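Local atomic coordinates of SAM-dependent methyltransferase (Pyrococcus horikoshii, PDB entry 1WZN), a protein that probably transfers methyl groups from S-adenosylmethionine to a substrate not yet identified, and binds S-adenosyl-L-homocysteine. Residues Val176-Val189 and Ala200-Glu214. Residues are numbered along the deposited sequence; the frame is centred on the assembly and turned at random.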
loop_
_atom_site.group_PDB
_atom_site.type_symbol
_atom_site.label_atom_id
_atom_site.label_comp_id
_atom_site.label_asym_id
_atom_site.label_seq_id
_atom_site.Cartn_x
_atom_site.Cartn_y
_atom_site.Cartn_z
ATOM N N VAL A 176 12.046 1.990 -12.658
ATOM C CA VAL A 176 12.101 3.325 -13.239
ATOM C C VAL A 176 13.266 4.184 -12.762
ATOM O O VAL A 176 13.654 4.136 -11.594
ATOM C CB VAL A 176 10.794 4.091 -12.950
ATOM C CG1 VAL A 176 10.818 5.460 -13.622
ATOM C CG2 VAL A 176 9.606 3.279 -13.426
ATOM N N GLU A 177 13.820 4.959 -13.691
ATOM C CA GLU A 177 14.913 5.887 -13.415
ATOM C C GLU A 177 14.358 7.227 -13.897
ATOM O O GLU A 177 14.568 7.628 -15.043
ATOM C CB GLU A 177 16.162 5.510 -14.213
ATOM C CG GLU A 177 16.670 4.106 -13.930
ATOM C CD GLU A 177 17.899 3.756 -14.741
ATOM O OE1 GLU A 177 17.870 3.926 -15.979
ATOM O OE2 GLU A 177 18.898 3.305 -14.139
ATOM N N PRO A 178 13.631 7.932 -13.015
ATOM C CA PRO A 178 13.001 9.227 -13.290
ATOM C C PRO A 178 13.898 10.324 -13.851
ATOM O O PRO A 178 13.522 11.009 -14.807
ATOM C CB PRO A 178 12.398 9.607 -11.939
ATOM C CG PRO A 178 13.079 8.855 -10.842
ATOM C CD PRO A 178 13.580 7.631 -11.573
ATOM N N ALA A 179 15.075 10.486 -13.254
ATOM C CA ALA A 179 16.016 11.521 -13.675
ATOM C C ALA A 179 16.278 11.514 -15.172
ATOM O O ALA A 179 16.221 12.560 -15.825
ATOM C CB ALA A 179 17.330 11.364 -12.921
ATOM N N VAL A 180 16.570 10.334 -15.710
ATOM C CA VAL A 180 16.854 10.198 -17.132
ATOM C C VAL A 180 15.646 9.738 -17.941
ATOM O O VAL A 180 15.765 9.427 -19.127
ATOM C CB VAL A 180 18.034 9.226 -17.361
ATOM C CG1 VAL A 180 19.311 9.822 -16.761
ATOM C CG2 VAL A 180 17.735 7.875 -16.725
ATOM N N GLN A 181 14.482 9.709 -17.297
ATOM C CA GLN A 181 13.244 9.316 -17.959
ATOM C C GLN A 181 13.354 7.964 -18.670
ATOM O O GLN A 181 12.989 7.821 -19.844
ATOM C CB GLN A 181 12.830 10.413 -18.946
ATOM C CG GLN A 181 12.344 11.691 -18.259
ATOM C CD GLN A 181 12.210 12.863 -19.210
ATOM O OE1 GLN A 181 13.012 13.801 -19.179
ATOM N NE2 GLN A 181 11.203 12.812 -20.073
ATOM N N LYS A 182 13.862 6.976 -17.944
ATOM C CA LYS A 182 14.026 5.634 -18.480
ATOM C C LYS A 182 13.198 4.674 -17.649
ATOM O O LYS A 182 12.990 4.888 -16.452
ATOM C CB LYS A 182 15.494 5.201 -18.425
ATOM C CG LYS A 182 16.432 5.952 -19.365
ATOM C CD LYS A 182 16.244 5.540 -20.816
ATOM C CE LYS A 182 17.349 6.123 -21.696
ATOM N NZ LYS A 182 17.214 5.711 -23.124
ATOM N N LEU A 183 12.720 3.621 -18.294
ATOM C CA LEU A 183 11.926 2.606 -17.621
ATOM C C LEU A 183 12.424 1.258 -18.118
ATOM O O LEU A 183 12.685 1.087 -19.308
ATOM C CB LEU A 183 10.440 2.788 -17.964
ATOM C CG LEU A 183 9.402 1.830 -17.363
ATOM C CD1 LEU A 183 8.027 2.477 -17.414
ATOM C CD2 LEU A 183 9.403 0.513 -18.116
ATOM N N ARG A 184 12.595 0.313 -17.203
ATOM C CA ARG A 184 13.021 -1.026 -17.580
ATOM C C ARG A 184 11.773 -1.881 -17.455
ATOM O O ARG A 184 11.271 -2.088 -16.351
ATOM C CB ARG A 184 14.105 -1.541 -16.632
ATOM C CG ARG A 184 15.406 -0.765 -16.704
ATOM C CD ARG A 184 16.053 -0.910 -18.068
ATOM N NE ARG A 184 16.292 -2.309 -18.417
ATOM C CZ ARG A 184 16.974 -2.706 -19.488
ATOM N NH1 ARG A 184 17.491 -1.811 -20.318
ATOM N NH2 ARG A 184 17.141 -3.998 -19.730
ATOM N N PHE A 185 11.259 -2.344 -18.588
ATOM C CA PHE A 185 10.061 -3.167 -18.595
ATOM C C PHE A 185 10.443 -4.637 -18.597
ATOM O O PHE A 185 11.063 -5.134 -19.542
ATOM C CB PHE A 185 9.204 -2.859 -19.819
ATOM C CG PHE A 185 7.976 -3.715 -19.912
ATOM C CD1 PHE A 185 7.039 -3.714 -18.885
ATOM C CD2 PHE A 185 7.773 -4.546 -21.007
ATOM C CE1 PHE A 185 5.914 -4.533 -18.942
ATOM C CE2 PHE A 185 6.652 -5.370 -21.079
ATOM C CZ PHE A 185 5.719 -5.363 -20.043
ATOM N N LYS A 186 10.056 -5.335 -17.542
ATOM C CA LYS A 186 10.390 -6.740 -17.415
ATOM C C LYS A 186 9.140 -7.597 -17.352
ATOM O O LYS A 186 8.168 -7.257 -16.686
ATOM C CB LYS A 186 11.263 -6.935 -16.170
ATOM C CG LYS A 186 12.542 -6.088 -16.226
ATOM C CD LYS A 186 13.241 -6.005 -14.887
ATOM C CE LYS A 186 14.458 -5.091 -14.951
ATOM N NZ LYS A 186 15.532 -5.612 -15.844
ATOM N N ARG A 187 9.176 -8.710 -18.071
ATOM C CA ARG A 187 8.048 -9.619 -18.116
ATOM C C ARG A 187 8.526 -11.058 -18.237
ATOM O O ARG A 187 9.220 -11.417 -19.187
ATOM C CB ARG A 187 7.143 -9.253 -19.298
ATOM C CG ARG A 187 6.156 -10.335 -19.716
ATOM C CD ARG A 187 5.243 -9.823 -20.821
ATOM N NE ARG A 187 4.312 -8.814 -20.321
ATOM C CZ ARG A 187 3.571 -8.028 -21.096
ATOM N NH1 ARG A 187 3.655 -8.123 -22.416
ATOM N NH2 ARG A 187 2.731 -7.159 -20.553
ATOM N N LEU A 188 8.176 -11.872 -17.250
ATOM C CA LEU A 188 8.538 -13.277 -17.273
ATOM C C LEU A 188 7.341 -14.021 -17.845
ATOM O O LEU A 188 6.238 -13.930 -17.307
ATOM C CB LEU A 188 8.819 -13.787 -15.860
ATOM C CG LEU A 188 9.057 -15.298 -15.758
ATOM C CD1 LEU A 188 10.361 -15.672 -16.475
ATOM C CD2 LEU A 188 9.117 -15.701 -14.295
ATOM N N VAL A 189 7.545 -14.735 -18.946
ATOM C CA VAL A 189 6.456 -15.497 -19.544
ATOM C C VAL A 189 6.753 -16.981 -19.366
ATOM O O VAL A 189 7.763 -17.491 -19.853
ATOM C CB VAL A 189 6.292 -15.179 -21.048
ATOM C CG1 VAL A 189 5.168 -16.029 -21.649
ATOM C CG2 VAL A 189 5.983 -13.694 -21.227
ATOM N N ALA A 200 10.328 -20.961 -20.095
ATOM C CA ALA A 200 10.220 -19.588 -19.622
ATOM C C ALA A 200 11.135 -18.652 -20.389
ATOM O O ALA A 200 12.271 -19.000 -20.712
ATOM C CB ALA A 200 10.539 -19.519 -18.139
ATOM N N PHE A 201 10.622 -17.458 -20.662
ATOM C CA PHE A 201 11.353 -16.433 -21.396
ATOM C C PHE A 201 11.206 -15.112 -20.662
ATOM O O PHE A 201 10.133 -14.793 -20.147
ATOM C CB PHE A 201 10.786 -16.302 -22.808
ATOM C CG PHE A 201 10.976 -17.526 -23.649
ATOM C CD1 PHE A 201 12.215 -17.813 -24.212
ATOM C CD2 PHE A 201 9.921 -18.404 -23.866
ATOM C CE1 PHE A 201 12.399 -18.959 -24.981
ATOM C CE2 PHE A 201 10.098 -19.552 -24.634
ATOM C CZ PHE A 201 11.338 -19.828 -25.190
ATOM N N LEU A 202 12.283 -14.340 -20.622
ATOM C CA LEU A 202 12.257 -13.059 -19.933
ATOM C C LEU A 202 12.357 -11.878 -20.886
ATOM O O LEU A 202 13.343 -11.737 -21.609
ATOM C CB LEU A 202 13.412 -12.977 -18.923
ATOM C CG LEU A 202 13.605 -11.619 -18.233
ATOM C CD1 LEU A 202 12.457 -11.354 -17.276
ATOM C CD2 LEU A 202 14.935 -11.604 -17.484
ATOM N N VAL A 203 11.331 -11.041 -20.893
ATOM C CA VAL A 203 11.344 -9.841 -21.719
ATOM C C VAL A 203 12.013 -8.807 -20.829
ATOM O O VAL A 203 11.715 -8.729 -19.639
ATOM C CB VAL A 203 9.917 -9.347 -22.056
ATOM C CG1 VAL A 203 9.999 -8.030 -22.823
ATOM C CG2 VAL A 203 9.174 -10.389 -22.875
ATOM N N ASP A 204 12.932 -8.035 -21.392
ATOM C CA ASP A 204 13.629 -7.009 -20.635
ATOM C C ASP A 204 14.046 -5.912 -21.608
ATOM O O ASP A 204 15.116 -5.973 -22.209
ATOM C CB ASP A 204 14.849 -7.616 -19.935
ATOM C CG ASP A 204 15.594 -6.610 -19.081
ATOM O OD1 ASP A 204 14.948 -5.706 -18.516
ATOM O OD2 ASP A 204 16.829 -6.736 -18.963
ATOM N N ASP A 205 13.180 -4.917 -21.766
ATOM C CA ASP A 205 13.442 -3.818 -22.687
ATOM C C ASP A 205 13.583 -2.482 -21.988
ATOM O O ASP A 205 12.886 -2.204 -21.016
ATOM C CB ASP A 205 12.312 -3.686 -23.705
ATOM C CG ASP A 205 12.125 -4.930 -24.541
ATOM O OD1 ASP A 205 13.138 -5.542 -24.932
ATOM O OD2 ASP A 205 10.959 -5.277 -24.815
ATOM N N GLU A 206 14.479 -1.650 -22.506
ATOM C CA GLU A 206 14.678 -0.321 -21.956
ATOM C C GLU A 206 13.730 0.609 -22.701
ATOM O O GLU A 206 13.784 0.705 -23.929
ATOM C CB GLU A 206 16.117 0.145 -22.170
ATOM C CG GLU A 206 16.370 1.541 -21.618
ATOM C CD GLU A 206 17.779 2.034 -21.883
ATOM O OE1 GLU A 206 18.103 2.312 -23.056
ATOM O OE2 GLU A 206 18.560 2.143 -20.914
ATOM N N LEU A 207 12.855 1.284 -21.967
ATOM C CA LEU A 207 11.899 2.190 -22.588
ATOM C C LEU A 207 12.120 3.619 -22.126
ATOM O O LEU A 207 12.753 3.858 -21.098
ATOM C CB LEU A 207 10.469 1.747 -22.267
ATOM C CG LEU A 207 10.127 0.335 -22.754
ATOM C CD1 LEU A 207 8.719 -0.028 -22.318
ATOM C CD2 LEU A 207 10.256 0.266 -24.274
ATOM N N ASN A 208 11.582 4.561 -22.890
ATOM C CA ASN A 208 11.723 5.982 -22.600
ATOM C C ASN A 208 10.389 6.584 -22.186
ATOM O O ASN A 208 9.356 6.304 -22.797
ATOM C CB ASN A 208 12.264 6.683 -23.844
ATOM C CG ASN A 208 13.640 6.185 -24.229
ATOM O OD1 ASN A 208 14.650 6.662 -23.713
ATOM N ND2 ASN A 208 13.686 5.202 -25.121
ATOM N N ILE A 209 10.420 7.413 -21.149
ATOM C CA ILE A 209 9.219 8.052 -20.621
ATOM C C ILE A 209 9.051 9.473 -21.153
ATOM O O ILE A 209 9.954 10.305 -21.024
ATOM C CB ILE A 209 9.274 8.115 -19.083
ATOM C CG1 ILE A 209 9.521 6.714 -18.518
ATOM C CG2 ILE A 209 7.972 8.698 -18.541
ATOM C CD1 ILE A 209 9.821 6.699 -17.022
ATOM N N TYR A 210 7.881 9.742 -21.728
ATOM C CA TYR A 210 7.562 11.046 -22.299
ATOM C C TYR A 210 6.199 11.538 -21.830
ATOM O O TYR A 210 5.289 10.738 -21.612
ATOM C CB TYR A 210 7.505 10.959 -23.826
ATOM C CG TYR A 210 8.806 10.639 -24.518
ATOM C CD1 TYR A 210 9.805 11.601 -24.648
ATOM C CD2 TYR A 210 9.022 9.383 -25.085
ATOM C CE1 TYR A 210 10.983 11.325 -25.334
ATOM C CE2 TYR A 210 10.196 9.094 -25.767
ATOM C CZ TYR A 210 11.172 10.072 -25.888
ATOM O OH TYR A 210 12.338 9.785 -26.553
ATOM N N THR A 211 6.058 12.851 -21.692
ATOM C CA THR A 211 4.778 13.435 -21.311
ATOM C C THR A 211 4.137 13.868 -22.621
ATOM O O THR A 211 4.813 13.947 -23.647
ATOM C CB THR A 211 4.947 14.681 -20.439
ATOM O OG1 THR A 211 5.675 15.676 -21.172
ATOM C CG2 THR A 211 5.689 14.332 -19.146
ATOM N N PRO A 212 2.829 14.144 -22.610
ATOM C CA PRO A 212 2.158 14.570 -23.842
ATOM C C PRO A 212 2.773 15.855 -24.392
ATOM O O PRO A 212 2.977 15.992 -25.597
ATOM C CB PRO A 212 0.715 14.768 -23.393
ATOM C CG PRO A 212 0.564 13.721 -22.335
ATOM C CD PRO A 212 1.844 13.863 -21.549
ATOM N N ARG A 213 3.075 16.791 -23.500
ATOM C CA ARG A 213 3.663 18.057 -23.919
ATOM C C ARG A 213 5.036 17.852 -24.552
ATOM O O ARG A 213 5.388 18.539 -25.511
ATOM C CB ARG A 213 3.762 19.010 -22.728
ATOM C CG ARG A 213 4.274 20.400 -23.084
ATOM C CD ARG A 213 4.112 21.327 -21.894
ATOM N NE ARG A 213 2.708 21.423 -21.508
ATOM C CZ ARG A 213 2.283 21.622 -20.264
ATOM N NH1 ARG A 213 3.154 21.746 -19.271
ATOM N NH2 ARG A 213 0.984 21.688 -20.017
ATOM N N GLU A 214 5.807 16.908 -24.020
ATOM C CA GLU A 214 7.133 16.611 -24.559
ATOM C C GLU A 214 7.030 16.142 -26.001
ATOM O O GLU A 214 7.750 16.616 -26.877
ATOM C CB GLU A 214 7.811 15.501 -23.766
ATOM C CG GLU A 214 8.477 15.912 -22.488
ATOM C CD GLU A 214 9.056 14.713 -21.776
ATOM O OE1 GLU A 214 9.870 14.892 -20.863
ATOM O OE2 GLU A 214 8.691 13.579 -22.133
HETATM O O HOH W 1 14.503 8.663 -22.145
HETATM O O HOH W 2 18.307 -5.557 -16.963
#
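Strands 182-189 and 200-208 pair as the arms of an antiparallel beta hairpin. Backbone bonds join the hydrogen-bonded pairs L183-L207, F185-D205, R187-V203 and V189-F201. The bond from V189 N to F201 O (2.9 Å) is almost straight. On the face of K182, R184, K186 and D204, charges cross between the arms. D204 forms salt bridges with both K186 and R184. K186 lies alongside it, and NZ meets OD1 of D204 at 2.7 Å from above the carboxylate plane. The R184 chain bends at chi2 and chi3 (-64° and -57°), which lays one face of its guanidinium over the D205-E206 peptide. NH2 of R184 then reaches OD2 of D204 at 2.9 Å, with the two planes steeply inclined. A water also joins D204 OD2 to K186 NZ, weakly at the lysine. N160 of a third subunit is another partner of this NZ.

This hairpin is half of a four-stranded antiparallel sheet, separate from the mixed seven-stranded sheet of the Rossmann-like methyltransferase domain. Strand 198-208 is one of its two edges within the chain. D205, its side chain about 8 Å from the bound S-adenosyl-L-homocysteine, hydrogen-bonds to Y2 and Y118. Farther along, K182 NZ donates to N208 OD1 (2.8 Å) and forms a longer salt bridge with E206 OE1 (3.5 Å). On the other face, L207 CD1 rests against F185 CB at 3.8 Å. Beyond the strand end, I209 CD1 packs on V176 CG1 of strand 166-177.

Q181 and K182 both face E177 in a G1 beta bulge, where the type I turn 178-181 ends. The extended Q181 side chain donates from NE2 to I209 O at 3.0 Å. In return, I209 N gives a straight bond to Q181 O. T211 is the N-cap of helix 212-219, and its OG1 accepts from E214 N. R213 N of a second subunit binds Q181 OE1.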